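Local structure of putative glucoamylase (Bacteroides uniformis, 4GL3) at residues A[343-351]-A[361-372]. The protein is a putative glucoamylase, a probable glycoside hydrolase that would release glucose units from alpha-glucans, although its substrate is not established. Numbering follows the deposited sequence.
Sequences AMRYFYEEL and FKDAFNLTENWF
Leu351 CD1 lies over one face of the Phe365 ring, 3.7 Å from its centroid and offset toward the rim, in a CH-pi contact. The edge of the same ring points at the face of Phe347 in an offset edge-to-face pair, centroids 5.7 Å apart and planes at 74°, with Phe365 CZ reaching Phe347 CE1 at 3.8 Å. Phe347 also has the carbonyl oxygen of Ala343, one helical turn back, over one face near the rim. Leu351 CD1 also stands at the edge of the Phe372 ring. The Phe361 ring packs against the helix flank, touching backbone and side-chain atoms: Tyr348 N stands at its edge, 3.7 Å from CE1, while Phe347 CB approaches CE1 obliquely at 3.5 Å. Met344 adds a looser apolar touch, CG to Phe361 CE2. Phe365 carries CG between its backbone N and carbonyl carbon (chi1 63°), a rotamer that directs the ring out of the hairpin toward the helix end. Toward the hairpin turn the contact thins, with Leu351 CD2 4.3 Å from Leu367 CD2 and Tyr346 OH meeting Leu367 CD1 at 3.9 Å from the opposite direction. An alanine in place of Phe365 would take away the ring that carries Leu351 on its face and Phe347 at its edge, and would probably open a gap beside both. Within the turn, Asn366 OD1 accepts a bond from Glu369 N in an Asx motif, and Asn370 and Trp371 face Asn366 in a G1 bulge. The contact thus joins the last turns of helix 337-349, and Leu351 just past it, to strand 360-361 and the antiparallel hairpin 365-366/371-372 by apolar and aromatic packing. Leu355 of helix 352-355 touches Phe347, Phe361 and Phe365, while Leu330 of helix 326-331 and Val22 of helix 15-27 pack on Phe361.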
loop_
_atom_site.group_PDB
_atom_site.type_symbol
_atom_site.label_atom_id
_atom_site.label_comp_id
_atom_site.label_asym_id
_atom_site.label_seq_id
_atom_site.Cartn_x
_atom_site.Cartn_y
_atom_site.Cartn_z
ATOM N N ALA A 343 18.364 2.678 9.087
ATOM C CA ALA A 343 18.063 1.279 8.763
ATOM C C ALA A 343 18.410 1.007 7.302
ATOM O O ALA A 343 19.001 -0.022 6.979
ATOM C CB ALA A 343 16.580 0.977 9.029
HETATM N N MSE A 344 18.068 1.953 6.427
HETATM C CA MSE A 344 18.363 1.833 5.002
HETATM C C MSE A 344 19.855 1.645 4.761
HETATM O O MSE A 344 20.271 0.783 3.992
HETATM C CB MSE A 344 17.879 3.058 4.238
HETATM C CG MSE A 344 17.790 2.854 2.716
HETATM SE SE MSE A 344 17.286 4.513 1.749
HETATM C CE MSE A 344 15.531 4.793 2.492
ATOM N N ARG A 345 20.668 2.455 5.424
ATOM C CA ARG A 345 22.095 2.410 5.206
ATOM C C ARG A 345 22.681 1.110 5.755
ATOM O O ARG A 345 23.610 0.553 5.157
ATOM C CB ARG A 345 22.796 3.636 5.818
ATOM C CG ARG A 345 24.269 3.769 5.440
ATOM C CD ARG A 345 24.827 5.134 5.853
ATOM N NE ARG A 345 24.207 6.223 5.095
ATOM C CZ ARG A 345 24.572 6.606 3.872
ATOM N NH1 ARG A 345 25.582 5.997 3.243
ATOM N NH2 ARG A 345 23.923 7.608 3.275
ATOM N N TYR A 346 22.158 0.641 6.880
ATOM C CA TYR A 346 22.612 -0.617 7.479
ATOM C C TYR A 346 22.267 -1.803 6.548
ATOM O O TYR A 346 23.111 -2.686 6.313
ATOM C CB TYR A 346 21.989 -0.805 8.873
ATOM C CG TYR A 346 22.293 -2.166 9.495
ATOM C CD1 TYR A 346 23.550 -2.455 10.029
ATOM C CD2 TYR A 346 21.323 -3.158 9.530
ATOM C CE1 TYR A 346 23.815 -3.693 10.598
ATOM C CE2 TYR A 346 21.583 -4.394 10.083
ATOM C CZ TYR A 346 22.817 -4.654 10.596
ATOM O OH TYR A 346 23.029 -5.883 11.127
ATOM N N PHE A 347 21.048 -1.785 5.995
ATOM C CA PHE A 347 20.596 -2.846 5.122
ATOM C C PHE A 347 21.452 -2.898 3.866
ATOM O O PHE A 347 21.759 -3.979 3.380
ATOM C CB PHE A 347 19.129 -2.672 4.698
ATOM C CG PHE A 347 18.126 -2.736 5.826
ATOM C CD1 PHE A 347 18.388 -3.397 7.010
ATOM C CD2 PHE A 347 16.891 -2.140 5.667
ATOM C CE1 PHE A 347 17.433 -3.440 8.019
ATOM C CE2 PHE A 347 15.932 -2.186 6.654
ATOM C CZ PHE A 347 16.206 -2.839 7.842
ATOM N N TYR A 348 21.821 -1.730 3.343
ATOM C CA TYR A 348 22.616 -1.661 2.126
ATOM C C TYR A 348 24.093 -1.924 2.397
ATOM O O TYR A 348 24.706 -2.770 1.742
ATOM C CB TYR A 348 22.470 -0.298 1.450
ATOM C CG TYR A 348 23.211 -0.202 0.142
ATOM C CD1 TYR A 348 22.716 -0.824 -1.009
ATOM C CD2 TYR A 348 24.368 0.510 0.034
ATOM C CE1 TYR A 348 23.403 -0.754 -2.202
ATOM C CE2 TYR A 348 25.048 0.587 -1.160
ATOM C CZ TYR A 348 24.549 -0.051 -2.259
ATOM O OH TYR A 348 25.223 0.011 -3.427
ATOM N N GLU A 349 24.682 -1.189 3.338
ATOM C CA GLU A 349 26.119 -1.244 3.516
ATOM C C GLU A 349 26.534 -2.489 4.284
ATOM O O GLU A 349 27.530 -3.078 3.950
ATOM C CB GLU A 349 26.673 0.045 4.193
ATOM C CG GLU A 349 26.503 1.297 3.327
ATOM C CD GLU A 349 27.038 2.605 3.914
ATOM O OE1 GLU A 349 27.525 2.644 5.060
ATOM O OE2 GLU A 349 26.964 3.620 3.194
ATOM N N GLU A 350 25.790 -2.897 5.303
ATOM C CA GLU A 350 26.243 -4.006 6.140
ATOM C C GLU A 350 25.621 -5.323 5.685
ATOM O O GLU A 350 26.285 -6.327 5.643
ATOM C CB GLU A 350 25.915 -3.763 7.630
ATOM C CG GLU A 350 26.570 -2.540 8.269
ATOM C CD GLU A 350 28.068 -2.536 8.052
ATOM O OE1 GLU A 350 28.693 -3.598 8.280
ATOM O OE2 GLU A 350 28.615 -1.490 7.621
ATOM N N LEU A 351 24.332 -5.337 5.390
ATOM C CA LEU A 351 23.688 -6.583 4.956
ATOM C C LEU A 351 23.617 -6.759 3.447
ATOM O O LEU A 351 23.134 -7.772 3.005
ATOM C CB LEU A 351 22.271 -6.723 5.531
ATOM C CG LEU A 351 22.139 -6.677 7.056
ATOM C CD1 LEU A 351 20.664 -6.849 7.443
ATOM C CD2 LEU A 351 23.074 -7.703 7.719
ATOM N N PHE A 361 16.092 -4.493 -2.141
ATOM C CA PHE A 361 16.143 -5.269 -0.926
ATOM C C PHE A 361 15.178 -6.432 -1.056
ATOM O O PHE A 361 13.994 -6.257 -1.381
ATOM C CB PHE A 361 15.763 -4.448 0.318
ATOM C CG PHE A 361 16.700 -3.307 0.600
ATOM C CD1 PHE A 361 18.002 -3.541 1.005
ATOM C CD2 PHE A 361 16.278 -2.001 0.431
ATOM C CE1 PHE A 361 18.869 -2.488 1.238
ATOM C CE2 PHE A 361 17.141 -0.929 0.674
ATOM C CZ PHE A 361 18.429 -1.180 1.088
ATOM N N LYS A 362 15.690 -7.605 -0.712
ATOM C CA LYS A 362 14.869 -8.785 -0.658
ATOM C C LYS A 362 13.875 -8.661 0.521
ATOM O O LYS A 362 13.957 -7.743 1.375
ATOM C CB LYS A 362 15.752 -10.025 -0.545
ATOM C CG LYS A 362 16.518 -10.339 -1.821
ATOM C CD LYS A 362 17.765 -11.155 -1.449
ATOM C CE LYS A 362 18.723 -11.321 -2.594
ATOM N NZ LYS A 362 19.795 -12.210 -2.116
ATOM N N ASP A 363 12.898 -9.549 0.539
ATOM C CA ASP A 363 11.689 -9.294 1.306
ATOM C C ASP A 363 11.856 -9.184 2.809
ATOM O O ASP A 363 11.128 -8.419 3.445
ATOM C CB ASP A 363 10.672 -10.378 1.047
ATOM C CG ASP A 363 9.282 -9.959 1.461
ATOM O OD1 ASP A 363 8.834 -8.842 1.054
ATOM O OD2 ASP A 363 8.620 -10.767 2.144
ATOM N N ALA A 364 12.763 -9.981 3.364
ATOM C CA ALA A 364 12.898 -10.135 4.805
ATOM C C ALA A 364 14.148 -10.933 5.121
ATOM O O ALA A 364 14.742 -11.598 4.244
ATOM C CB ALA A 364 11.657 -10.824 5.417
ATOM N N PHE A 365 14.529 -10.882 6.382
ATOM C CA PHE A 365 15.667 -11.640 6.883
ATOM C C PHE A 365 15.517 -11.932 8.368
ATOM O O PHE A 365 14.763 -11.263 9.096
ATOM C CB PHE A 365 17.036 -10.939 6.617
ATOM C CG PHE A 365 17.190 -9.610 7.325
ATOM C CD1 PHE A 365 16.673 -8.436 6.768
ATOM C CD2 PHE A 365 17.833 -9.532 8.559
ATOM C CE1 PHE A 365 16.817 -7.221 7.424
ATOM C CE2 PHE A 365 17.940 -8.332 9.218
ATOM C CZ PHE A 365 17.423 -7.175 8.664
ATOM N N ASN A 366 16.241 -12.955 8.795
ATOM C CA ASN A 366 16.284 -13.395 10.192
ATOM C C ASN A 366 17.728 -13.676 10.558
ATOM O O ASN A 366 18.263 -14.743 10.227
ATOM C CB ASN A 366 15.430 -14.647 10.382
ATOM C CG ASN A 366 15.392 -15.133 11.830
ATOM O OD1 ASN A 366 16.373 -15.015 12.586
ATOM N ND2 ASN A 366 14.245 -15.688 12.227
ATOM N N LEU A 367 18.389 -12.728 11.218
ATOM C CA LEU A 367 19.806 -12.908 11.557
ATOM C C LEU A 367 20.025 -14.033 12.581
ATOM O O LEU A 367 21.084 -14.663 12.572
ATOM C CB LEU A 367 20.424 -11.591 12.050
ATOM C CG LEU A 367 20.527 -10.466 11.021
ATOM C CD1 LEU A 367 21.296 -9.290 11.609
ATOM C CD2 LEU A 367 21.179 -10.956 9.736
ATOM N N THR A 368 19.035 -14.302 13.445
ATOM C CA THR A 368 19.151 -15.387 14.430
ATOM C C THR A 368 19.243 -16.732 13.717
ATOM O O THR A 368 20.029 -17.557 14.129
ATOM C CB THR A 368 17.973 -15.444 15.453
ATOM O OG1 THR A 368 17.734 -14.140 16.007
ATOM C CG2 THR A 368 18.281 -16.439 16.601
ATOM N N GLU A 369 18.436 -16.967 12.679
ATOM C CA GLU A 369 18.482 -18.251 11.942
ATOM C C GLU A 369 19.376 -18.176 10.697
ATOM O O GLU A 369 19.402 -19.103 9.900
ATOM C CB GLU A 369 17.090 -18.703 11.504
ATOM C CG GLU A 369 16.014 -18.681 12.579
ATOM C CD GLU A 369 16.301 -19.600 13.746
ATOM O OE1 GLU A 369 16.986 -20.619 13.552
ATOM O OE2 GLU A 369 15.826 -19.304 14.865
ATOM N N ASN A 370 20.075 -17.057 10.527
ATOM C CA ASN A 370 20.925 -16.790 9.369
ATOM C C ASN A 370 20.201 -16.947 8.031
ATOM O O ASN A 370 20.728 -17.524 7.104
ATOM C CB ASN A 370 22.198 -17.659 9.444
ATOM C CG ASN A 370 23.270 -17.218 8.463
ATOM O OD1 ASN A 370 23.373 -16.045 8.094
ATOM N ND2 ASN A 370 24.065 -18.165 8.016
ATOM N N TRP A 371 18.993 -16.417 7.938
ATOM C CA TRP A 371 18.152 -16.592 6.771
ATOM C C TRP A 371 17.871 -15.254 6.099
ATOM O O TRP A 371 17.568 -14.247 6.753
ATOM C CB TRP A 371 16.851 -17.281 7.197
ATOM C CG TRP A 371 15.819 -17.365 6.132
ATOM C CD1 TRP A 371 15.689 -18.351 5.209
ATOM C CD2 TRP A 371 14.756 -16.430 5.883
ATOM N NE1 TRP A 371 14.616 -18.087 4.390
ATOM C CE2 TRP A 371 14.019 -16.920 4.789
ATOM C CE3 TRP A 371 14.344 -15.238 6.495
ATOM C CZ2 TRP A 371 12.929 -16.241 4.253
ATOM C CZ3 TRP A 371 13.243 -14.572 5.979
ATOM C CH2 TRP A 371 12.534 -15.080 4.866
ATOM N N PHE A 372 17.971 -15.249 4.777
ATOM C CA PHE A 372 17.595 -14.100 3.960
ATOM C C PHE A 372 16.609 -14.605 2.901
ATOM O O PHE A 372 16.875 -15.604 2.233
ATOM C CB PHE A 372 18.849 -13.509 3.312
ATOM C CG PHE A 372 19.778 -12.852 4.304
ATOM C CD1 PHE A 372 20.622 -13.605 5.070
ATOM C CD2 PHE A 372 19.741 -11.472 4.501
ATOM C CE1 PHE A 372 21.437 -13.002 6.015
ATOM C CE2 PHE A 372 20.534 -10.858 5.452
ATOM C CZ PHE A 372 21.382 -11.626 6.205
#